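Local structure of putative lipoprotein (Parabacteroides distasonis ATCC 8503, 3JX8) at residues R119-M124 with K140-M145; I151-I156 with I171-T176; S187-A192 with S207-V212; D194-K199 with S211-Q216; E201-S206 with D219-G224. The protein is of unknown function but resembles the head domain of auto-transporter adhesins and probably takes part in adhesion at the bacterial surface. One frame throughout, in Å; residues are numbered along the deposited sequence.

Contact 1: R119-M124 with K140-M145; sequences RMEINM and KLECNM
Asn123 and Asn144 form rungs of an asparagine ladder on consecutive turns of a beta-solenoid, as expected for a pectate-lyase-like clan. Strands 120-124 and 140-145 run parallel, their axes 4.7 Å apart. Five backbone hydrogen bonds zip them in register: Lys140 O, Glu142 O and Asn144 O accept from Met120 N, Ile122 N and Met124 N, while Met120 O and Ile122 O accept from Glu142 N and Asn144 N.

Among the polar side chains, Asn144 ND2 donates to Asn123 OD1 (2.8 Å, 168°), the two amides nearly coplanar. In both residues CG lies beside the backbone N (chi1 -59° and -56°), which sets the amides side by side. Asn144 ND2 also reaches the anti lone pair of Glu142 OE2 (2.8 Å), and Asn123 ND2 repeats this with Glu121 OE2 (2.8 Å). The ladder continues through Asn123 ND2 to Asn102 OD1 on strand 100-104. The carboxylates of Glu121 and Glu142 stack, with Glu121 OE1 4.0 Å from Glu142 OE2. Their repulsion is probably eased by the amide donors and by a water that donates to OE1 of both.

The other face is apolar: Ile122, Cys143 and Met145 touch Ile151. Met120, like Met145 a selenomethionine, lies alongside Leu141, whose CD1 is 3.9 Å from Met120 SE and 3.4 Å from Met120 O.

Contact 2: I151-I156 with I171-T176; sequences IIAKDI and IEVIGT
Glu172 O takes two donors from the facing strand: Ala153 N in a hydrogen bond of 2.9 Å and Ile152 CA in a C-H...O contact of 3.2 Å. Ile151 O is met in the same way by Glu172 N and Ile171 CA. Beyond Ala153 the ladder is disturbed. Ala153 O still accepts from Ile174 N, though at a bent 140°, but Lys154 and Asp155 then bulge outward, and Ile174 O is taken up by Ile156 N (3.0 Å). One extra residue is thus absorbed in a beta bulge, and Thr176 N to Ile156 O closes the shifted register. Lys154 O rests against Ile174, 3.4 Å from its CB.

On the outer face Ile152 and Glu172 lie side by side, with Ile152 CD1 3.6 Å from Glu172 OE1. Inward, CG1 of Ile156 sits between the backbone N and carbonyl carbon (chi1 74°), and CD1 beyond it touches Val173 CB at 4.0 Å. Both residues also pack on Leu161 and Cys195. Gly175 CA makes a C-H...O contact of 3.3 Å with Ile156 O, and its backbone angles would aim a CB at that oxygen. Parallel strands that reach a corner together, a bulge absorbing the shift in register and aliphatic residues packed inside, are characteristic of a beta-solenoid.

Contact 3: S187-A192 with S207-V212; sequences SGEIKA and SGEISV. With SO4 (sulfate ion), chain N.
At the Ser-Gly turns along the rim of the solenoid, Ser187 and Ser207 sit one above the other, Ser187 CB 3.5 Å from Ser207 OG. A water donates to Ser187 O and Ser207 O and so ties the two turns together. Ser207 OG donates to O2 of a sulfate ion (3.1 Å), probably from the crystallisation liquor, which Ser148 OG of the second subunit also holds. Gly188 O accepts from Glu209 N (3.0 Å) and starts the parallel beta ladder of strands 189-192 and 209-212, two successive rungs of one solenoid face. Ile190 N to Glu209 O and Ser211 N to Ile190 O carry it on, but the last bond, Ala192 N to Ser211 O, is weak, bent to 128°.

On the outer face of the ladder, Glu189 and Glu209 lie side by side with carboxylates turned 58° apart, and Glu189 OE2 is 4.0 Å from Glu209 OE1. A second water donates to Glu189 OE2 (2.7 Å) and Ile190 O and accepts from Ser211 OG (2.7 Å), whose position beside its own backbone N (chi1 -61°) brings it to that water. Glu209 OE1 has a further weak partner in His229 NE2. Inside, Ile190 CB packs against Ile210 CG1 at 4.3 Å, next to Val184.

Contact 4: D194-K199 with S211-Q216; sequences DCQARK and SVYATQ. With SO4 (sulfate ion), chain I.
Gln196 and Tyr213 both hold CG anti to the backbone N (chi1 -172° and 176°), and their side chains run out alongside each other from adjacent rungs. Gln196 CG then lies over a face of the Tyr213 ring, 3.9 Å from its centroid and 28° off the normal, a CH-pi contact. Thr215 CG2 closes on the same Gln196 CG at 3.8 Å. Tyr213 also makes a cation-pi pair with Lys231.

The backbones are stitched by Ala197 N to Tyr213 O (3.0 Å), Thr215 N to Ala197 O (2.8 Å) and Gln216 N to Arg198 O (2.8 Å). Ala214 CA adds a C-H...O contact to Ala197 O. Before the first of these bonds, a water accepts from Tyr213 N and lies 2.7 Å from Cys195 O, to which it may donate. The aliphatic part of Arg198 runs beside Gln216, Arg198 CG 3.7 Å from Gln216 CB. Arg198 NE forms a salt bridge with Asp178, while its NH1 and NH2 bond weakly to O4 of a sulfate ion, probably from the crystallisation liquor, to whose O1 (2.6 Å) and O2 Lys199 NZ also donates.

The contact occupies a solenoid corner: Gln196 is backbone-bonded to Gly175 and Val177 of the preceding turn, Cys195 and Ala197 pack on Val177 of strand 176-177, and Ala214 meets Ala200 of strand 200-205.

Contact 5: E201-S206 with D219-G224; sequences ECNIAS and DANIVG. With SO4 (sulfate ion), chain N.
Asn203 and Asn221 meet amide beside amide, their planes nearly parallel, with Asn221 ND2 donating to Asn203 OD1 in a weak bond (3.2 Å, 128°). In both, CG lies beside the backbone N, anti to the carbonyl carbon, which sets the amides alongside. Asn203 OD1 is also 3.3 Å from Asn221 CB. Around this pair five backbone hydrogen bonds join parallel strands 201-205 and 219-223: Cys202 N to Asp219 O (2.7 Å), Asn221 N to Cys202 O, Ile204 N to Asn221 O, Val223 N to Ile204 O and, past the strand end, Ser206 N to Val223 O (2.8 Å).

The next shell fixes the amides. Asn203 ND2 donates to Glu201 OE2 (2.8 Å), which it meets 40° out of the carboxylate plane. Asn221 ND2 does the same to Asp219 OD1 (3.1 Å), more steeply, 66° above the plane. Asn203 ND2 has a further partner in Asn183 OD1 on the preceding rung, so the amides form an asparagine ladder of the kind found in parallel beta-solenoids. The opposite face looks into the core, where Ile204 CB packs against Ile222 CG2 at 4.4 Å and both rest on Ile228.

Farther along, Ala205, Ser206 and Val223 pack on Ala146, Gly147 and Ala125 of the second subunit, placing this end of the contact in the dimer interface. Glu201 and Asp219 lie side by side, Glu201 OE2 4.7 Å from Asp219 OD2. Two acids so near would probably repel, and the amide N-H that each receives from the asparagine two residues on may offset part of that cost.

How the contacts relate
All five contacts lie on turns of one solenoid. Contacts 1 and 2 come first along the chain; contact 5 interleaves with contacts 3 and 4. Contacts 1 and 5 belong to the same face, their centres about 20 Å apart and without touch. Contacts 2 and 3 are neighbours on another, where Ile171 O and Val173 N probably hydrogen-bond to Lys191 N and O. Contact 4 lies at the corner that follows, Gly175 N probably bonding to Asp194 O, and shares Ser211 and Val212 with contact 3. Across the core, Ile171 CD1 reaches Met145 CG at 3.9 Å, and Ile210 CD1 reaches Ile204 CG1 at 3.7 Å. One sulfate lies beside contacts 3 and 5 at the second subunit, another beside contact 4.

Contact 1: R119-M124 with K140-M145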
# COMPACT_ATOMS: atom_id res chain seq x y z
N ARG A 119 -1.72 24.28 2.90
CA ARG A 119 -1.67 22.84 2.64
C ARG A 119 -0.33 22.44 2.11
O ARG A 119 0.05 22.90 1.03
CB ARG A 119 -2.72 22.38 1.64
CG ARG A 119 -4.08 22.38 2.26
CD ARG A 119 -5.19 22.17 1.24
NE ARG A 119 -6.45 22.74 1.73
CZ ARG A 119 -6.84 24.00 1.54
NH1 ARG A 119 -6.10 24.86 0.83
NH2 ARG A 119 -8.00 24.42 2.06
N MSE A 120 0.37 21.60 2.86
CA MSE A 120 1.59 20.98 2.40
C MSE A 120 1.42 19.45 2.26
O MSE A 120 1.10 18.75 3.23
CB MSE A 120 2.76 21.31 3.33
CG MSE A 120 4.10 20.75 2.79
SE MSE A 120 5.56 21.03 4.00
CE MSE A 120 6.07 22.81 3.32
N GLU A 121 1.67 18.96 1.05
CA GLU A 121 1.64 17.53 0.75
C GLU A 121 3.02 16.99 0.39
O GLU A 121 3.64 17.46 -0.57
CB GLU A 121 0.70 17.28 -0.42
CG GLU A 121 0.51 15.82 -0.77
CD GLU A 121 -0.47 15.63 -1.89
OE1 GLU A 121 -1.56 16.23 -1.84
OE2 GLU A 121 -0.15 14.90 -2.83
N ILE A 122 3.50 16.03 1.17
CA ILE A 122 4.77 15.34 0.92
C ILE A 122 4.51 13.92 0.42
O ILE A 122 3.83 13.13 1.10
CB ILE A 122 5.59 15.24 2.20
CG1 ILE A 122 5.83 16.63 2.77
CG2 ILE A 122 6.94 14.58 1.95
CD1 ILE A 122 6.86 16.62 3.82
N ASN A 123 5.04 13.61 -0.77
CA ASN A 123 4.92 12.28 -1.37
C ASN A 123 6.33 11.74 -1.65
O ASN A 123 7.08 12.34 -2.43
CB ASN A 123 4.13 12.32 -2.67
CG ASN A 123 2.71 12.86 -2.49
OD1 ASN A 123 1.92 12.35 -1.70
ND2 ASN A 123 2.38 13.89 -3.26
N MSE A 124 6.70 10.67 -0.98
CA MSE A 124 7.97 10.00 -1.18
C MSE A 124 7.84 8.53 -1.64
O MSE A 124 7.06 7.76 -1.07
CB MSE A 124 8.73 10.01 0.11
CG MSE A 124 9.69 8.77 0.24
SE MSE A 124 11.19 9.53 1.03
CE MSE A 124 12.34 9.66 -0.61
N LYS A 140 -2.92 22.24 7.15
CA LYS A 140 -2.84 20.83 6.81
C LYS A 140 -1.47 20.37 6.31
O LYS A 140 -0.87 21.00 5.42
CB LYS A 140 -3.92 20.49 5.79
CG LYS A 140 -3.87 19.03 5.37
CD LYS A 140 -5.16 18.53 4.76
CE LYS A 140 -5.05 16.98 4.50
NZ LYS A 140 -6.40 16.30 4.39
N LEU A 141 -0.96 19.30 6.93
CA LEU A 141 0.20 18.57 6.43
C LEU A 141 -0.22 17.13 6.06
O LEU A 141 -0.86 16.41 6.85
CB LEU A 141 1.31 18.52 7.45
CG LEU A 141 2.60 17.75 7.05
CD1 LEU A 141 3.30 18.39 5.83
CD2 LEU A 141 3.54 17.64 8.26
N GLU A 142 0.18 16.70 4.87
CA GLU A 142 -0.02 15.33 4.43
C GLU A 142 1.33 14.71 4.11
O GLU A 142 2.14 15.30 3.37
CB GLU A 142 -0.93 15.34 3.22
CG GLU A 142 -1.47 14.02 2.85
CD GLU A 142 -2.50 14.08 1.74
OE1 GLU A 142 -3.46 14.87 1.85
OE2 GLU A 142 -2.36 13.32 0.76
N CYS A 143 1.62 13.57 4.73
CA CYS A 143 2.87 12.79 4.53
C CYS A 143 2.56 11.41 3.98
O CYS A 143 2.06 10.52 4.71
CB CYS A 143 3.57 12.58 5.86
SG CYS A 143 4.17 14.07 6.62
N ASN A 144 2.85 11.21 2.71
CA ASN A 144 2.58 9.97 2.06
C ASN A 144 3.87 9.35 1.65
O ASN A 144 4.75 10.02 1.06
CB ASN A 144 1.73 10.23 0.86
CG ASN A 144 0.46 10.95 1.21
OD1 ASN A 144 -0.18 10.62 2.22
ND2 ASN A 144 0.10 11.95 0.42
N MSE A 145 4.00 8.06 1.94
CA MSE A 145 5.14 7.33 1.42
C MSE A 145 4.89 5.88 1.01
O MSE A 145 3.98 5.17 1.55
CB MSE A 145 6.29 7.43 2.38
CG MSE A 145 6.15 6.70 3.65
SE MSE A 145 8.00 6.31 4.20
CE MSE A 145 8.47 4.97 2.85
O HOH W 1 -3.49 17.22 0.36

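Contact 2: I151-I156 with I171-T176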
# COMPACT_ATOMS: atom_id res chain seq x y z
N ILE A 151 9.90 9.41 6.69
CA ILE A 151 9.56 10.82 6.82
C ILE A 151 9.48 11.09 8.30
O ILE A 151 8.90 10.28 9.04
CB ILE A 151 8.19 11.13 6.22
CG1 ILE A 151 8.16 10.75 4.71
CG2 ILE A 151 7.82 12.58 6.44
CD1 ILE A 151 6.80 10.98 4.01
N ILE A 152 10.09 12.19 8.75
CA ILE A 152 10.01 12.64 10.13
C ILE A 152 9.69 14.13 10.17
O ILE A 152 10.34 14.92 9.48
CB ILE A 152 11.31 12.35 10.97
CG1 ILE A 152 11.15 12.95 12.37
CG2 ILE A 152 12.54 12.92 10.32
CD1 ILE A 152 12.00 12.31 13.49
N ALA A 153 8.67 14.50 10.93
CA ALA A 153 8.34 15.91 11.16
C ALA A 153 8.55 16.13 12.64
O ALA A 153 7.79 15.62 13.46
CB ALA A 153 6.91 16.22 10.74
N LYS A 154 9.57 16.89 12.98
CA LYS A 154 10.01 17.05 14.36
C LYS A 154 9.24 18.02 15.22
O LYS A 154 9.35 17.97 16.43
CB LYS A 154 11.48 17.43 14.39
CG LYS A 154 12.36 16.33 13.84
CD LYS A 154 13.84 16.58 14.09
CE LYS A 154 14.66 15.31 13.79
NZ LYS A 154 16.11 15.61 13.56
N ASP A 155 8.43 18.88 14.63
CA ASP A 155 7.82 19.95 15.42
C ASP A 155 6.67 20.55 14.65
O ASP A 155 6.84 21.53 13.90
CB ASP A 155 8.90 21.01 15.70
CG ASP A 155 8.43 22.18 16.57
OD1 ASP A 155 7.26 22.26 16.99
OD2 ASP A 155 9.29 23.04 16.81
N ILE A 156 5.49 19.96 14.82
CA ILE A 156 4.31 20.38 14.07
C ILE A 156 3.26 20.94 14.99
O ILE A 156 3.14 20.52 16.15
CB ILE A 156 3.72 19.23 13.18
CG1 ILE A 156 2.99 18.17 14.03
CG2 ILE A 156 4.84 18.64 12.25
CD1 ILE A 156 2.69 16.84 13.30
N ILE A 171 7.06 6.55 9.29
CA ILE A 171 6.71 7.93 9.41
C ILE A 171 6.68 8.22 10.89
O ILE A 171 6.07 7.45 11.66
CB ILE A 171 5.35 8.27 8.80
CG1 ILE A 171 5.34 7.88 7.32
CG2 ILE A 171 5.03 9.78 8.99
CD1 ILE A 171 4.02 8.11 6.61
N GLU A 172 7.33 9.32 11.29
CA GLU A 172 7.37 9.78 12.66
C GLU A 172 7.00 11.26 12.76
O GLU A 172 7.52 12.09 12.01
CB GLU A 172 8.75 9.55 13.27
CG GLU A 172 8.85 10.06 14.70
CD GLU A 172 10.15 9.62 15.42
OE1 GLU A 172 11.07 9.10 14.77
OE2 GLU A 172 10.23 9.80 16.65
N VAL A 173 6.10 11.58 13.70
CA VAL A 173 5.56 12.92 13.84
C VAL A 173 5.51 13.30 15.29
O VAL A 173 5.14 12.49 16.15
CB VAL A 173 4.16 13.10 13.16
CG1 VAL A 173 4.29 12.92 11.66
CG2 VAL A 173 3.08 12.17 13.74
N ILE A 174 5.92 14.54 15.56
CA ILE A 174 6.07 15.07 16.90
C ILE A 174 5.46 16.46 16.92
O ILE A 174 5.76 17.29 16.07
CB ILE A 174 7.57 15.16 17.28
CG1 ILE A 174 8.22 13.75 17.25
CG2 ILE A 174 7.77 15.86 18.65
CD1 ILE A 174 9.78 13.77 17.18
N GLY A 175 4.57 16.70 17.88
CA GLY A 175 3.95 18.01 18.05
C GLY A 175 2.53 17.94 18.55
O GLY A 175 2.20 17.13 19.42
N THR A 176 1.69 18.79 17.97
CA THR A 176 0.27 18.90 18.30
C THR A 176 -0.54 19.05 17.03
O THR A 176 -0.14 19.78 16.10
CB THR A 176 0.01 20.16 19.13
OG1 THR A 176 0.67 20.01 20.37
CG2 THR A 176 -1.48 20.32 19.45

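Contact 3: S187-A192 with S207-V212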
# COMPACT_ATOMS: atom_id res chain seq x y z
N SER A 187 4.05 -3.55 6.24
CA SER A 187 4.70 -3.94 7.48
C SER A 187 5.29 -2.75 8.21
O SER A 187 5.81 -2.91 9.29
CB SER A 187 5.78 -5.00 7.22
OG SER A 187 6.78 -4.49 6.35
N GLY A 188 5.19 -1.57 7.62
CA GLY A 188 5.82 -0.39 8.19
C GLY A 188 5.19 0.13 9.49
O GLY A 188 4.26 -0.47 10.05
N GLU A 189 5.65 1.30 9.91
CA GLU A 189 5.30 1.81 11.22
C GLU A 189 5.12 3.32 11.22
O GLU A 189 5.93 4.06 10.66
CB GLU A 189 6.42 1.41 12.17
CG GLU A 189 6.24 1.93 13.53
CD GLU A 189 7.29 1.48 14.50
OE1 GLU A 189 8.39 0.99 14.10
OE2 GLU A 189 7.00 1.65 15.69
N ILE A 190 4.02 3.77 11.83
CA ILE A 190 3.84 5.17 12.14
C ILE A 190 4.11 5.36 13.64
O ILE A 190 3.58 4.63 14.50
CB ILE A 190 2.47 5.70 11.77
CG1 ILE A 190 2.30 5.71 10.26
CG2 ILE A 190 2.30 7.14 12.31
CD1 ILE A 190 0.90 6.10 9.77
N LYS A 191 4.99 6.31 13.95
CA LYS A 191 5.34 6.61 15.32
C LYS A 191 4.81 8.00 15.65
O LYS A 191 5.32 9.02 15.16
CB LYS A 191 6.85 6.62 15.51
CG LYS A 191 7.56 5.32 15.30
CD LYS A 191 9.03 5.54 15.62
CE LYS A 191 9.82 4.26 15.55
NZ LYS A 191 11.29 4.59 15.48
N ALA A 192 3.79 8.04 16.49
CA ALA A 192 3.13 9.30 16.77
C ALA A 192 2.75 9.45 18.23
O ALA A 192 1.85 10.20 18.54
CB ALA A 192 1.91 9.48 15.85
N SER A 207 0.43 -6.24 8.48
CA SER A 207 1.20 -6.49 9.73
C SER A 207 1.86 -5.27 10.35
O SER A 207 2.61 -5.40 11.31
CB SER A 207 2.28 -7.52 9.44
OG SER A 207 3.14 -7.03 8.41
N GLY A 208 1.56 -4.09 9.84
CA GLY A 208 2.18 -2.88 10.36
C GLY A 208 1.72 -2.43 11.74
O GLY A 208 0.87 -3.07 12.38
N GLU A 209 2.21 -1.25 12.13
CA GLU A 209 2.06 -0.73 13.47
C GLU A 209 1.89 0.78 13.53
O GLU A 209 2.54 1.52 12.79
CB GLU A 209 3.35 -1.06 14.21
CG GLU A 209 3.22 -1.25 15.65
CD GLU A 209 4.33 -2.15 16.22
OE1 GLU A 209 5.09 -1.65 17.04
OE2 GLU A 209 4.43 -3.34 15.82
N ILE A 210 1.03 1.22 14.43
CA ILE A 210 0.82 2.64 14.71
C ILE A 210 0.86 2.87 16.22
O ILE A 210 0.21 2.14 16.99
CB ILE A 210 -0.52 3.15 14.18
CG1 ILE A 210 -0.64 2.88 12.66
CG2 ILE A 210 -0.74 4.68 14.58
CD1 ILE A 210 -2.03 3.30 12.05
N SER A 211 1.61 3.87 16.63
CA SER A 211 1.60 4.35 18.01
C SER A 211 0.98 5.73 18.04
O SER A 211 1.53 6.66 17.45
CB SER A 211 3.00 4.41 18.57
OG SER A 211 3.58 3.11 18.56
N VAL A 212 -0.16 5.87 18.73
CA VAL A 212 -0.94 7.09 18.65
C VAL A 212 -1.21 7.65 20.04
O VAL A 212 -1.30 6.91 21.01
CB VAL A 212 -2.29 6.85 17.89
CG1 VAL A 212 -3.14 5.76 18.58
CG2 VAL A 212 -3.07 8.19 17.66
S SO4 N . 1.78 -10.20 6.17
O1 SO4 N . 0.48 -9.52 5.93
O2 SO4 N . 2.82 -9.14 6.18
O3 SO4 N . 1.69 -10.86 7.49
O4 SO4 N . 2.03 -11.19 5.13
O HOH W 2 5.58 -5.16 10.89
O HOH W 3 4.53 2.60 16.10

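Contact 4: D194-K199 with S211-Q216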
# COMPACT_ATOMS: atom_id res chain seq x y z
N ASP A 194 4.38 11.09 20.48
CA ASP A 194 4.58 12.50 20.89
C ASP A 194 3.96 13.49 19.94
O ASP A 194 4.38 14.65 19.86
CB ASP A 194 6.05 12.81 21.08
CG ASP A 194 6.68 11.96 22.15
OD1 ASP A 194 6.00 11.66 23.19
OD2 ASP A 194 7.86 11.58 21.95
N CYS A 195 2.94 13.03 19.22
CA CYS A 195 2.12 13.91 18.44
C CYS A 195 0.76 13.88 19.07
O CYS A 195 0.01 12.96 18.89
CB CYS A 195 2.07 13.48 17.00
SG CYS A 195 0.92 14.49 16.07
N GLN A 196 0.44 14.91 19.85
CA GLN A 196 -0.81 14.97 20.56
C GLN A 196 -1.96 15.39 19.66
O GLN A 196 -2.06 16.54 19.25
CB GLN A 196 -0.71 15.92 21.75
CG GLN A 196 -1.90 15.88 22.66
CD GLN A 196 -1.92 17.06 23.62
OE1 GLN A 196 -1.66 16.91 24.79
NE2 GLN A 196 -2.19 18.24 23.10
N ALA A 197 -2.84 14.44 19.39
CA ALA A 197 -4.05 14.66 18.61
C ALA A 197 -5.26 14.75 19.52
O ALA A 197 -5.37 14.01 20.50
CB ALA A 197 -4.25 13.53 17.64
N ARG A 198 -6.20 15.63 19.19
CA ARG A 198 -7.49 15.61 19.86
C ARG A 198 -8.31 14.42 19.35
O ARG A 198 -8.81 13.63 20.15
CB ARG A 198 -8.25 16.93 19.68
CG ARG A 198 -9.59 16.92 20.41
CD ARG A 198 -10.28 18.29 20.33
NE ARG A 198 -10.59 18.63 18.94
CZ ARG A 198 -11.69 18.27 18.28
NH1 ARG A 198 -12.66 17.56 18.85
NH2 ARG A 198 -11.82 18.62 17.00
N LYS A 199 -8.47 14.33 18.03
CA LYS A 199 -9.13 13.22 17.38
C LYS A 199 -8.17 12.53 16.42
O LYS A 199 -7.48 13.20 15.64
CB LYS A 199 -10.34 13.69 16.58
CG LYS A 199 -11.35 14.48 17.42
CD LYS A 199 -12.81 14.42 16.87
CE LYS A 199 -12.99 15.09 15.50
NZ LYS A 199 -14.44 15.29 15.11
N SER A 211 1.61 3.87 16.63
CA SER A 211 1.60 4.35 18.01
C SER A 211 0.98 5.73 18.04
O SER A 211 1.53 6.66 17.45
CB SER A 211 3.00 4.41 18.57
OG SER A 211 3.58 3.11 18.56
N VAL A 212 -0.16 5.87 18.73
CA VAL A 212 -0.94 7.09 18.65
C VAL A 212 -1.21 7.65 20.04
O VAL A 212 -1.30 6.91 21.01
CB VAL A 212 -2.29 6.85 17.89
CG1 VAL A 212 -3.14 5.76 18.58
CG2 VAL A 212 -3.07 8.19 17.66
N TYR A 213 -1.33 8.98 20.09
CA TYR A 213 -1.73 9.72 21.27
C TYR A 213 -2.90 10.60 20.86
O TYR A 213 -2.73 11.55 20.10
CB TYR A 213 -0.56 10.56 21.75
CG TYR A 213 -0.78 11.49 22.93
CD1 TYR A 213 -1.80 11.30 23.83
CD2 TYR A 213 0.13 12.54 23.16
CE1 TYR A 213 -1.97 12.14 24.91
CE2 TYR A 213 -0.01 13.38 24.25
CZ TYR A 213 -1.06 13.17 25.13
OH TYR A 213 -1.22 13.98 26.21
N ALA A 214 -4.09 10.24 21.34
CA ALA A 214 -5.34 10.95 21.07
C ALA A 214 -5.97 11.26 22.42
O ALA A 214 -6.02 10.41 23.30
CB ALA A 214 -6.30 10.10 20.19
N THR A 215 -6.42 12.48 22.59
CA THR A 215 -6.97 12.91 23.87
C THR A 215 -8.49 12.76 23.96
O THR A 215 -9.00 12.51 25.04
CB THR A 215 -6.56 14.36 24.21
OG1 THR A 215 -7.14 15.24 23.24
CG2 THR A 215 -5.03 14.50 24.20
N GLN A 216 -9.20 12.87 22.85
CA GLN A 216 -10.66 12.84 22.92
C GLN A 216 -11.33 11.66 22.19
O GLN A 216 -12.13 10.96 22.78
CB GLN A 216 -11.18 14.15 22.37
CG GLN A 216 -12.64 14.36 22.59
CD GLN A 216 -13.07 15.67 21.98
OE1 GLN A 216 -12.50 16.73 22.29
NE2 GLN A 216 -14.04 15.61 21.08
S SO4 I . -15.70 17.77 16.69
O1 SO4 I . -15.56 16.39 17.14
O2 SO4 I . -15.44 17.85 15.26
O3 SO4 I . -17.04 18.23 17.03
O4 SO4 I . -14.78 18.62 17.41
O HOH W 4 -0.68 10.61 17.79

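Contact 5: E201-S206 with D219-G224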
# COMPACT_ATOMS: atom_id res chain seq x y z
N GLU A 201 -7.82 8.96 13.70
CA GLU A 201 -8.24 7.74 13.02
C GLU A 201 -7.01 6.93 12.62
O GLU A 201 -6.09 7.48 11.99
CB GLU A 201 -8.99 8.11 11.76
CG GLU A 201 -9.68 6.94 11.12
CD GLU A 201 -10.25 7.27 9.74
OE1 GLU A 201 -10.56 8.48 9.54
OE2 GLU A 201 -10.37 6.34 8.89
N CYS A 202 -6.98 5.66 12.99
CA CYS A 202 -5.85 4.78 12.72
C CYS A 202 -6.32 3.58 11.95
O CYS A 202 -7.24 2.86 12.36
CB CYS A 202 -5.23 4.33 14.01
SG CYS A 202 -4.45 5.63 14.92
N ASN A 203 -5.71 3.36 10.80
CA ASN A 203 -6.04 2.22 9.95
C ASN A 203 -4.81 1.46 9.59
O ASN A 203 -3.85 2.07 9.09
CB ASN A 203 -6.68 2.70 8.67
CG ASN A 203 -8.03 3.34 8.89
OD1 ASN A 203 -9.00 2.66 9.20
ND2 ASN A 203 -8.10 4.65 8.75
N ILE A 204 -4.87 0.14 9.79
CA ILE A 204 -3.81 -0.80 9.39
C ILE A 204 -4.34 -1.93 8.52
O ILE A 204 -5.33 -2.60 8.85
CB ILE A 204 -3.12 -1.44 10.61
CG1 ILE A 204 -2.53 -0.36 11.53
CG2 ILE A 204 -2.00 -2.41 10.14
CD1 ILE A 204 -1.70 -0.91 12.68
N ALA A 205 -3.66 -2.14 7.40
CA ALA A 205 -3.86 -3.29 6.55
C ALA A 205 -2.57 -4.11 6.59
O ALA A 205 -1.50 -3.64 6.25
CB ALA A 205 -4.24 -2.87 5.13
N SER A 206 -2.70 -5.35 7.02
CA SER A 206 -1.64 -6.32 7.13
C SER A 206 -0.89 -6.19 8.47
O SER A 206 -1.56 -6.09 9.49
CB SER A 206 -0.82 -6.42 5.82
OG SER A 206 0.54 -6.17 5.98
N ASP A 219 -10.34 6.31 16.69
CA ASP A 219 -11.01 5.34 15.85
C ASP A 219 -9.90 4.40 15.36
O ASP A 219 -9.02 4.80 14.59
CB ASP A 219 -11.71 6.14 14.76
CG ASP A 219 -12.46 5.30 13.78
OD1 ASP A 219 -12.59 4.07 13.99
OD2 ASP A 219 -12.93 5.91 12.78
N ALA A 220 -9.92 3.17 15.86
CA ALA A 220 -8.81 2.23 15.74
C ALA A 220 -9.26 1.02 14.91
O ALA A 220 -10.16 0.27 15.31
CB ALA A 220 -8.33 1.79 17.12
N ASN A 221 -8.67 0.86 13.72
CA ASN A 221 -9.08 -0.16 12.76
C ASN A 221 -7.91 -0.97 12.28
O ASN A 221 -6.88 -0.40 11.84
CB ASN A 221 -9.77 0.48 11.54
CG ASN A 221 -10.94 1.36 11.95
OD1 ASN A 221 -11.95 0.86 12.42
ND2 ASN A 221 -10.77 2.67 11.87
N ILE A 222 -8.04 -2.29 12.34
CA ILE A 222 -7.01 -3.21 11.89
C ILE A 222 -7.66 -4.33 11.09
O ILE A 222 -8.66 -4.97 11.53
CB ILE A 222 -6.25 -3.87 13.06
CG1 ILE A 222 -5.69 -2.80 14.02
CG2 ILE A 222 -5.18 -4.85 12.52
CD1 ILE A 222 -5.08 -3.35 15.32
N VAL A 223 -7.09 -4.54 9.91
CA VAL A 223 -7.39 -5.69 9.09
C VAL A 223 -6.07 -6.40 8.86
O VAL A 223 -5.27 -6.00 8.00
CB VAL A 223 -8.07 -5.26 7.76
CG1 VAL A 223 -8.29 -6.50 6.83
CG2 VAL A 223 -9.40 -4.53 8.06
N GLY A 224 -5.82 -7.44 9.64
CA GLY A 224 -4.55 -8.19 9.58
C GLY A 224 -3.96 -8.49 10.95
O GLY A 224 -4.67 -8.57 11.91
S SO4 N . 1.78 -10.20 6.17
O1 SO4 N . 0.48 -9.52 5.93
O2 SO4 N . 2.82 -9.14 6.18
O3 SO4 N . 1.69 -10.86 7.49
O4 SO4 N . 2.03 -11.19 5.13